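Local coordinates for L-lactate dehydrogenase (Trichomonas vaginalis, PDB 4UUL), which catalyses NAD-dependent interconversion of lactate and pyruvate, and may also act on malate, as its malate dehydrogenase relatives do, at residues H178-V182 and E263-M267. The protein carries 1 engineered substitution. Coordinates in Å, arbitrary orientation, origin at the centre of the assembly. Residues are numbered along the deposited sequence.
Sequences HDIIV and EVLSM
Segments 178-182 and 263-267 run side by side in the same direction. They belong to separate sheets. The register pairs D179 with V264 (CA to CA 6.5 Å) and V182 with S266 (5.8 Å). H178 is extended and hydrogen-bonds through its backbone to T198. D179 breaks the strand with a left-handed conformation (phi/psi 67/35). Its side chain is m, and OD1 lies 3.6 Å from CG2 of V264. V264 is extended, and its t side chain points toward segment 178-182. I180 returns to extended geometry. Its side chain leads away from 263-267 and packs on A162 and V166 of helix 156-170. Its carbonyl turns to the gap instead. One water donates to I180 O and to V264 O, at 2.8 Å each. This is sheet-to-sheet packing inside the C-terminal domain of the LDH/MDH fold. Strand 177-183 is an inner strand of one antiparallel sheet; strand 265-270 is an edge strand of another within the chain. I181 is extended and hydrogen-bonds through its backbone to D193. Its CG2 is 3.9 Å from OG of S266. V182 N donates to S266 OG at 2.9 Å, nearly linear at 177°. The m rotamer of S266 holds OG there. S266 OG also hydrogen-bonds Q159 OE1, while Q159 NE2 hydrogen-bonds V264 O, so one glutamine of helix 156-170 holds both residues. L265 and M267 point away from 178-182; their side chains touch A254 and H251 of helix 242-257, and L265 also touches M156. The V182 side chain lies about 6 Å from that of H186, the predicted proton acceptor.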
ATOM      1  N   HIS B 178      20.665  11.138  12.367  1.00 19.49           N
ATOM      2  CA  HIS B 178      19.997  11.029  13.655  1.00 19.86           C
ATOM      3  C   HIS B 178      19.515  12.384  14.130  1.00 18.65           C
ATOM      4  O   HIS B 178      20.190  13.380  13.938  1.00 20.04           O
ATOM      5  CB  HIS B 178      20.988  10.477  14.692  1.00 23.48           C
ATOM      6  CG  HIS B 178      21.593   9.180  14.284  1.00 27.02           C
ATOM      7  ND1 HIS B 178      20.971   7.966  14.486  1.00 28.63           N
ATOM      8  CD2 HIS B 178      22.751   8.911  13.645  1.00 28.51           C
ATOM      9  CE1 HIS B 178      21.737   6.998  14.000  1.00 29.63           C
ATOM     10  NE2 HIS B 178      22.822   7.549  13.483  1.00 29.74           N
ATOM     11  N   ASP B 179      18.369  12.374  14.783  1.00 17.40           N
ATOM     12  CA  ASP B 179      17.878  13.515  15.566  1.00 17.12           C
ATOM     13  C   ASP B 179      17.524  14.739  14.747  1.00 15.71           C
ATOM     14  O   ASP B 179      17.650  15.868  15.234  1.00 17.00           O
ATOM     15  CB  ASP B 179      18.849  13.865  16.696  1.00 19.58           C
ATOM     16  CG  ASP B 179      18.988  12.754  17.687  1.00 22.18           C
ATOM     17  OD1 ASP B 179      18.014  12.011  17.925  1.00 24.24           O
ATOM     18  OD2 ASP B 179      20.098  12.604  18.222  1.00 25.73           O
ATOM     19  N   ILE B 180      17.006  14.543  13.548  1.00 15.54           N
ATOM     20  CA  ILE B 180      16.259  15.595  12.840  1.00 13.64           C
ATOM     21  C   ILE B 180      14.868  15.712  13.462  1.00 14.56           C
ATOM     22  O   ILE B 180      14.234  14.704  13.737  1.00 15.75           O
ATOM     23  CB  ILE B 180      16.151  15.286  11.338  1.00 15.06           C
ATOM     24  CG1 ILE B 180      17.539  15.300  10.705  1.00 16.30           C
ATOM     25  CG2 ILE B 180      15.187  16.254  10.663  1.00 15.58           C
ATOM     26  CD1 ILE B 180      17.526  14.899   9.237  1.00 18.20           C
ATOM     27  N   ILE B 181      14.395  16.946  13.691  1.00 14.19           N
ATOM     28  CA  ILE B 181      13.112  17.129  14.346  1.00 13.77           C
ATOM     29  C   ILE B 181      12.294  18.156  13.580  1.00 13.50           C
ATOM     30  O   ILE B 181      12.835  19.164  13.121  1.00 15.09           O
ATOM     31  CB  ILE B 181      13.307  17.669  15.780  1.00 15.06           C
ATOM     32  CG1 ILE B 181      14.279  16.787  16.567  1.00 16.84           C
ATOM     33  CG2 ILE B 181      11.952  17.837  16.481  1.00 15.42           C
ATOM     34  CD1 ILE B 181      14.767  17.468  17.819  1.00 18.08           C
ATOM     35  N   VAL B 182      10.984  17.913  13.491  1.00 12.45           N
ATOM     36  CA  VAL B 182      10.065  18.907  12.961  1.00 13.65           C
ATOM     37  C   VAL B 182       9.226  19.401  14.139  1.00 12.87           C
ATOM     38  O   VAL B 182       8.581  18.600  14.811  1.00 14.13           O
ATOM     39  CB  VAL B 182       9.166  18.283  11.868  1.00 17.17           C
ATOM     40  CG1 VAL B 182       8.109  19.201  11.567  1.00 19.24           C
ATOM     41  CG2 VAL B 182      10.026  17.946  10.675  1.00 20.19           C
ATOM     42  N   GLU B 263      15.089   5.914  18.888  1.00 23.16           N
ATOM     43  CA  GLU B 263      14.188   6.486  17.909  1.00 20.58           C
ATOM     44  C   GLU B 263      13.479   7.746  18.421  1.00 18.34           C
ATOM     45  O   GLU B 263      13.001   7.772  19.545  1.00 19.82           O
ATOM     46  CB  GLU B 263      13.147   5.459  17.510  1.00 19.97           C
ATOM     47  CG  GLU B 263      12.257   5.878  16.350  1.00 19.51           C
ATOM     48  CD  GLU B 263      11.348   4.753  15.872  1.00 20.27           C
ATOM     49  OE1 GLU B 263      10.873   3.951  16.718  1.00 21.19           O
ATOM     50  OE2 GLU B 263      11.183   4.636  14.642  1.00 22.95           O
ATOM     51  N   VAL B 264      13.473   8.775  17.587  1.00 16.70           N
ATOM     52  CA  VAL B 264      12.866  10.047  17.893  1.00 16.43           C
ATOM     53  C   VAL B 264      11.908  10.376  16.759  1.00 15.05           C
ATOM     54  O   VAL B 264      12.335  10.583  15.601  1.00 15.31           O
ATOM     55  CB  VAL B 264      13.915  11.163  18.051  1.00 17.59           C
ATOM     56  CG1 VAL B 264      13.235  12.500  18.280  1.00 17.66           C
ATOM     57  CG2 VAL B 264      14.827  10.833  19.246  1.00 18.95           C
ATOM     58  N   LEU B 265      10.602  10.380  17.080  1.00 14.91           N
ATOM     59  CA  LEU B 265       9.578  10.677  16.084  1.00 13.47           C
ATOM     60  C   LEU B 265       8.893  12.004  16.385  1.00 13.26           C
ATOM     61  O   LEU B 265       8.387  12.213  17.496  1.00 14.55           O
ATOM     62  CB  LEU B 265       8.499   9.599  16.078  1.00 14.99           C
ATOM     63  CG  LEU B 265       8.971   8.161  15.751  1.00 15.96           C
ATOM     64  CD1 LEU B 265       7.796   7.241  15.639  1.00 18.38           C
ATOM     65  CD2 LEU B 265       9.854   8.088  14.527  1.00 16.89           C
ATOM     66  N   SER B 266       8.882  12.882  15.406  1.00 12.07           N
ATOM     67  CA  SER B 266       8.143  14.129  15.552  1.00 12.11           C
ATOM     68  C   SER B 266       6.657  13.775  15.533  1.00 12.23           C
ATOM     69  O   SER B 266       6.205  13.032  14.668  1.00 12.89           O
ATOM     70  CB  SER B 266       8.471  15.041  14.380  1.00 12.75           C
ATOM     71  OG  SER B 266       9.862  15.378  14.327  1.00 13.96           O
ATOM     72  N   MET B 267       5.945  14.290  16.528  1.00 11.95           N
ATOM     73  CA  MET B 267       4.532  14.079  16.651  1.00 11.81           C
ATOM     74  C   MET B 267       3.860  15.354  17.191  1.00 11.58           C
ATOM     75  O   MET B 267       4.366  15.961  18.133  1.00 12.31           O
ATOM     76  CB  MET B 267       4.243  12.941  17.646  1.00 12.84           C
ATOM     77  CG  MET B 267       4.791  11.605  17.230  1.00 13.87           C
ATOM     78  SD  MET B 267       4.485  10.330  18.493  1.00 20.73           S
ATOM     79  CE  MET B 267       4.394   8.904  17.518  1.00 21.54           C
TER
HETATM   80  O   HOH W   1      14.544  12.072  14.602  1.00 17.14           O